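Local coordinates for protein putative esterase/lipase/thioesterase (Silicibacter sp., PDB 2PBL) that probably hydrolyses ester or thioester bonds, as a putative esterase, lipase or thioesterase of the alpha/beta-hydrolase fold, at residues 78-83 with 97-101; 141-145 with 193-197. One frame throughout, in Å; residues are numbered along the deposited sequence. Where two conformers were deposited one is given.

Contact 1 of 2, residues 78-83 with 97-101; sequences DKSSWS and AMPSY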
loop_
_atom_site.group_PDB
_atom_site.type_symbol
_atom_site.label_atom_id
_atom_site.label_comp_id
_atom_site.label_asym_id
_atom_site.label_seq_id
_atom_site.Cartn_x
_atom_site.Cartn_y
_atom_site.Cartn_z
ATOM N N ASP A 78 5.134 -9.415 -5.028
ATOM C CA ASP A 78 4.709 -9.992 -3.764
ATOM C C ASP A 78 5.459 -9.180 -2.707
ATOM O O ASP A 78 6.164 -8.224 -3.024
ATOM C CB ASP A 78 4.944 -11.521 -3.691
ATOM C CG ASP A 78 6.384 -11.913 -3.885
ATOM O OD1 ASP A 78 7.284 -11.175 -3.531
ATOM O OD2 ASP A 78 6.622 -13.023 -4.387
ATOM N N LYS A 79 5.320 -9.575 -1.457
ATOM C CA LYS A 79 5.953 -8.865 -0.357
ATOM C C LYS A 79 7.469 -8.823 -0.371
ATOM O O LYS A 79 8.049 -7.907 0.226
ATOM C CB LYS A 79 5.521 -9.471 0.987
ATOM C CG LYS A 79 5.972 -10.924 1.219
ATOM C CD LYS A 79 5.294 -11.545 2.456
ATOM C CE LYS A 79 5.515 -13.046 2.495
ATOM N NZ LYS A 79 6.975 -13.375 2.366
ATOM N N SER A 80 8.098 -9.779 -1.063
ATOM C CA SER A 80 9.551 -9.911 -1.034
ATOM C C SER A 80 10.351 -8.814 -1.721
ATOM O O SER A 80 11.551 -8.735 -1.495
ATOM C CB SER A 80 10.015 -11.263 -1.577
ATOM O OG SER A 80 9.889 -11.355 -2.989
ATOM N N SER A 81 9.725 -7.990 -2.543
ATOM C CA SER A 81 10.440 -6.885 -3.192
ATOM C C SER A 81 10.519 -5.589 -2.379
ATOM O O SER A 81 11.125 -4.606 -2.845
ATOM C CB SER A 81 9.761 -6.568 -4.500
ATOM O OG SER A 81 10.002 -7.621 -5.432
ATOM N N TRP A 82 10.003 -5.581 -1.146
ATOM C CA TRP A 82 9.844 -4.302 -0.432
ATOM C C TRP A 82 10.327 -4.197 1.004
ATOM O O TRP A 82 10.163 -3.162 1.609
ATOM C CB TRP A 82 8.365 -3.924 -0.439
ATOM C CG TRP A 82 7.651 -4.246 -1.733
ATOM C CD1 TRP A 82 6.922 -5.370 -1.991
ATOM C CD2 TRP A 82 7.702 -3.512 -2.960
ATOM N NE1 TRP A 82 6.492 -5.364 -3.289
ATOM C CE2 TRP A 82 6.941 -4.225 -3.903
ATOM C CE3 TRP A 82 8.283 -2.292 -3.343
ATOM C CZ2 TRP A 82 6.761 -3.773 -5.212
ATOM C CZ3 TRP A 82 8.104 -1.850 -4.631
ATOM C CH2 TRP A 82 7.329 -2.572 -5.550
ATOM N N SER A 83 10.923 -5.261 1.528
ATOM C CA SER A 83 11.339 -5.356 2.927
ATOM C C SER A 83 12.199 -4.202 3.358
ATOM O O SER A 83 12.013 -3.649 4.449
ATOM C CB SER A 83 12.079 -6.681 3.147
ATOM O OG SER A 83 11.323 -7.702 2.505
ATOM N N ALA A 97 4.751 -4.680 9.196
ATOM C CA ALA A 97 4.192 -5.824 8.531
ATOM C C ALA A 97 4.042 -5.549 7.049
ATOM O O ALA A 97 3.574 -4.476 6.681
ATOM C CB ALA A 97 2.806 -6.192 9.143
HETATM N N MSE A 98 4.292 -6.555 6.223
HETATM C CA MSE A 98 4.137 -6.451 4.785
HETATM C C MSE A 98 3.427 -7.662 4.192
HETATM O O MSE A 98 3.995 -8.709 4.067
HETATM C CB MSE A 98 5.486 -6.234 4.109
HETATM C CG MSE A 98 5.985 -4.835 4.338
HETATM SE SE MSE A 98 7.691 -4.502 3.418
HETATM C CE MSE A 98 8.017 -2.709 3.920
ATOM N N PRO A 99 2.141 -7.518 3.828
ATOM C CA PRO A 99 1.549 -8.735 3.284
ATOM C C PRO A 99 1.688 -8.894 1.783
ATOM O O PRO A 99 1.903 -7.911 1.028
ATOM C CB PRO A 99 0.060 -8.531 3.589
ATOM C CG PRO A 99 -0.099 -7.086 3.412
ATOM C CD PRO A 99 1.152 -6.441 3.957
ATOM N N SER A 100 1.561 -10.157 1.373
ATOM C CA SER A 100 1.341 -10.538 0.007
ATOM C C SER A 100 -0.176 -10.771 -0.044
ATOM O O SER A 100 -0.884 -10.744 1.006
ATOM C CB SER A 100 2.081 -11.841 -0.322
ATOM O OG SER A 100 3.462 -11.663 -0.558
ATOM N N TYR A 101 -0.633 -11.049 -1.244
ATOM C CA TYR A 101 -2.021 -11.276 -1.543
ATOM C C TYR A 101 -2.106 -11.920 -2.911
ATOM O O TYR A 101 -1.166 -11.794 -3.707
ATOM C CB TYR A 101 -2.762 -9.958 -1.506
ATOM C CG TYR A 101 -2.135 -8.808 -2.288
ATOM C CD1 TYR A 101 -2.423 -8.599 -3.658
ATOM C CD2 TYR A 101 -1.289 -7.902 -1.649
ATOM C CE1 TYR A 101 -1.842 -7.534 -4.359
ATOM C CE2 TYR A 101 -0.729 -6.819 -2.335
ATOM C CZ TYR A 101 -0.989 -6.645 -3.674
ATOM O OH TYR A 101 -0.400 -5.566 -4.299
#
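Lys-79 and Ser-100 face each other where a one-turn 3-10 segment, 79-81, lies against the end of the strand that supplies 97-99; their CA atoms, 4.9 Å apart, mark the closest backbone approach. A single hydrogen bond spans the gap: the backbone N of Lys-79 gives its hydrogen to OG of Ser-100 over 2.9 Å, nearly straight at 166°. Serine suits this place because its short side chain puts a hydroxyl oxygen almost in line with the first amide of the turn. The same OG is flanked by the aliphatic part of Lys-79, whose CG lies 3.2 Å from it. The lysine stem passes across the strand's end and leaves it, with CD 3.5 Å from the carbonyl O of Met-98, and carries its ammonium off to Asn-42 and Asp-54. Asp-78 shapes the turn from its own side: OD1 accepts from N of Ser-80 in an Asx turn.

Met-98, a selenomethionine here, fills the other end. Extended beyond CG (chi2 -178°), its unbranched chain reaches the backbone and CB of Trp-82, where SE sits 4.0 Å from CB of the tryptophan and CE 3.2 Å from its carbonyl O; SE also meets CA of Ser-83. The indole itself turns away, stacking on His-70 and lying close to an unidentified bound molecule, consistent with a place in a pocket wall.

Around this buried contact, strand 52-56 borders Lys-79 and Ser-83, strand 64-69 offers Phe-68 to both Trp-82 and Met-98, and helix 109-126 packs on the opposite side of strand 94-99, against Ala-97 and Pro-99.

Contact 2 of 2, residues 141-145 with 193-197; sequences HLVAR and AESPV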
loop_
_atom_site.group_PDB
_atom_site.type_symbol
_atom_site.label_atom_id
_atom_site.label_comp_id
_atom_site.label_asym_id
_atom_site.label_seq_id
_atom_site.Cartn_x
_atom_site.Cartn_y
_atom_site.Cartn_z
ATOM N N HIS A 141 -4.537 1.989 -2.735
ATOM C CA HIS A 141 -5.950 1.655 -2.813
ATOM C C HIS A 141 -6.339 0.739 -1.659
ATOM O O HIS A 141 -7.316 0.988 -0.912
ATOM C CB HIS A 141 -6.255 0.988 -4.139
ATOM C CG HIS A 141 -7.545 0.232 -4.130
ATOM N ND1 HIS A 141 -7.610 -1.078 -3.731
ATOM C CD2 HIS A 141 -8.810 0.616 -4.420
ATOM C CE1 HIS A 141 -8.872 -1.469 -3.751
ATOM N NE2 HIS A 141 -9.623 -0.465 -4.181
ATOM N N LEU A 142 -5.552 -0.292 -1.453
ATOM C CA LEU A 142 -5.887 -1.294 -0.437
ATOM C C LEU A 142 -5.838 -0.737 1.002
ATOM O O LEU A 142 -6.685 -1.054 1.843
ATOM C CB LEU A 142 -4.962 -2.489 -0.599
ATOM C CG LEU A 142 -5.132 -3.304 -1.899
ATOM C CD1 LEU A 142 -3.912 -4.194 -2.148
ATOM C CD2 LEU A 142 -6.488 -4.103 -1.845
ATOM N N VAL A 143 -4.870 0.126 1.306
ATOM C CA VAL A 143 -4.861 0.699 2.657
ATOM C C VAL A 143 -6.022 1.679 2.853
ATOM O O VAL A 143 -6.562 1.753 3.939
ATOM C CB VAL A 143 -3.497 1.295 3.121
ATOM C CG1 VAL A 143 -2.451 0.193 3.270
ATOM C CG2 VAL A 143 -3.029 2.447 2.236
ATOM N N ALA A 144 -6.453 2.375 1.795
ATOM C CA ALA A 144 -7.602 3.269 1.872
ATOM C C ALA A 144 -8.921 2.502 2.208
ATOM O O ALA A 144 -9.689 2.940 3.043
ATOM C CB ALA A 144 -7.748 4.023 0.606
ATOM N N ARG A 145 -9.084 1.335 1.643
ATOM C CA ARG A 145 -10.241 0.462 1.898
ATOM C C ARG A 145 -10.304 -0.046 3.327
ATOM O O ARG A 145 -11.361 -0.527 3.779
ATOM C CB ARG A 145 -10.156 -0.753 0.975
ATOM C CG ARG A 145 -10.148 -0.449 -0.491
ATOM C CD ARG A 145 -11.494 0.073 -0.918
ATOM N NE ARG A 145 -12.473 -1.037 -0.856
ATOM C CZ ARG A 145 -13.568 -1.132 -0.090
ATOM N NH1 ARG A 145 -13.962 -0.199 0.769
ATOM N NH2 ARG A 145 -14.282 -2.244 -0.189
ATOM N N ALA A 193 -18.034 0.031 -6.242
ATOM C CA ALA A 193 -18.004 -0.633 -4.948
ATOM C C ALA A 193 -16.606 -0.634 -4.317
ATOM O O ALA A 193 -16.466 -0.503 -3.098
ATOM C CB ALA A 193 -18.459 -2.056 -5.095
ATOM N N GLU A 194 -15.588 -0.802 -5.151
ATOM C CA GLU A 194 -14.196 -0.860 -4.660
ATOM C C GLU A 194 -13.411 0.466 -4.711
ATOM O O GLU A 194 -12.215 0.465 -4.436
ATOM C CB GLU A 194 -13.402 -1.965 -5.343
ATOM C CG GLU A 194 -13.772 -3.358 -4.806
ATOM C CD GLU A 194 -13.514 -3.477 -3.358
ATOM O OE1 GLU A 194 -12.469 -2.980 -2.929
ATOM O OE2 GLU A 194 -14.383 -4.011 -2.595
ATOM N N SER A 195 -14.087 1.569 -5.017
ATOM C CA SER A 195 -13.449 2.858 -5.120
ATOM C C SER A 195 -13.506 3.604 -3.785
ATOM O O SER A 195 -14.566 3.906 -3.288
ATOM C CB SER A 195 -14.114 3.729 -6.190
ATOM O OG SER A 195 -14.025 3.124 -7.468
ATOM N N PRO A 196 -12.346 3.912 -3.208
ATOM C CA PRO A 196 -12.232 4.713 -2.002
ATOM C C PRO A 196 -12.982 6.056 -2.052
ATOM O O PRO A 196 -13.511 6.486 -1.041
ATOM C CB PRO A 196 -10.710 4.904 -1.907
ATOM C CG PRO A 196 -10.202 3.689 -2.473
ATOM C CD PRO A 196 -11.024 3.393 -3.600
ATOM N N VAL A 197 -13.063 6.709 -3.217
ATOM C CA VAL A 197 -13.803 7.966 -3.284
ATOM C C VAL A 197 -15.286 7.773 -2.935
ATOM O O VAL A 197 -15.924 8.721 -2.500
ATOM C CB VAL A 197 -13.714 8.695 -4.655
ATOM C CG1 VAL A 197 -12.340 9.077 -4.948
ATOM C CG2 VAL A 197 -14.332 7.857 -5.778
#
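Arg-145 grips Glu-194 side-on, using NE and NH2, one for each carboxylate oxygen. The two side chains cross at about a right angle, and their flat groups are not coplanar: the guanidinium and carboxylate planes stand 58° apart. NE meets OE1 of Glu-194 at 2.8 Å, and NH2 meets OE2 of the same residue at 3.0 Å; both nitrogens approach from above the carboxylate plane, although OE1 lies at the edge of the guanidinium. CG of the arginine rests over one face of the His-141 ring, and bends at the next two torsions turn the guanidinium to Glu-194.

That imidazole points its edge at the same glutamate's backbone. With CG anti to the backbone N (chi1 162°), the ring swings outward, and NE2 donates to O of Glu-194 over 2.8 Å, the oxygen lying in the ring plane. Histidine suits the position by joining a flat surface for packing to an N-H at its rim.

Helix 138-145 begins within the probable nucleophile elbow of the alpha/beta-hydrolase fold, and one side of the helix receives the loop leaving helix 188-193. Replacing Arg-145 by an alanine is likely to leave both Glu-194 and Asp-148 without their charged mate, and one face of the His-141 ring without the CG that covers it.

Pro-196, opening the next 3-10 segment, adds apolar bulk: its CD lies 3.6 Å from CD2 of His-141, while its CG is 4.0 Å from CB of Ala-144, whose small methyl lets the proline ring come close to the helix. Trp-230 of helix 217-230 touches that methyl.

After helix 20-35 and strands 39-44, 52-56 and 64-69, the chain passes through 78-83 and helix 87-91 to strand 94-99, parallel to 64-69, where contact 1 closes a short loop. It then runs through helix 109-126 and strand 131-136 into helix 138-145, the start of contact 2, whose longer loop takes in strand 160-166 and closes at 193-197. The loops follow in series, neither nested nor crossed. Contact 1 ties the loop after strand 64-69 to strand 94-99; contact 2 ties helix 138-145 to the segment leading toward strand 206-212. Their centres, about 19 Å apart, lie on opposite sides of the chain's centre, yet Tyr-101 CZ packs 4.1 Å from Leu-142 CD1.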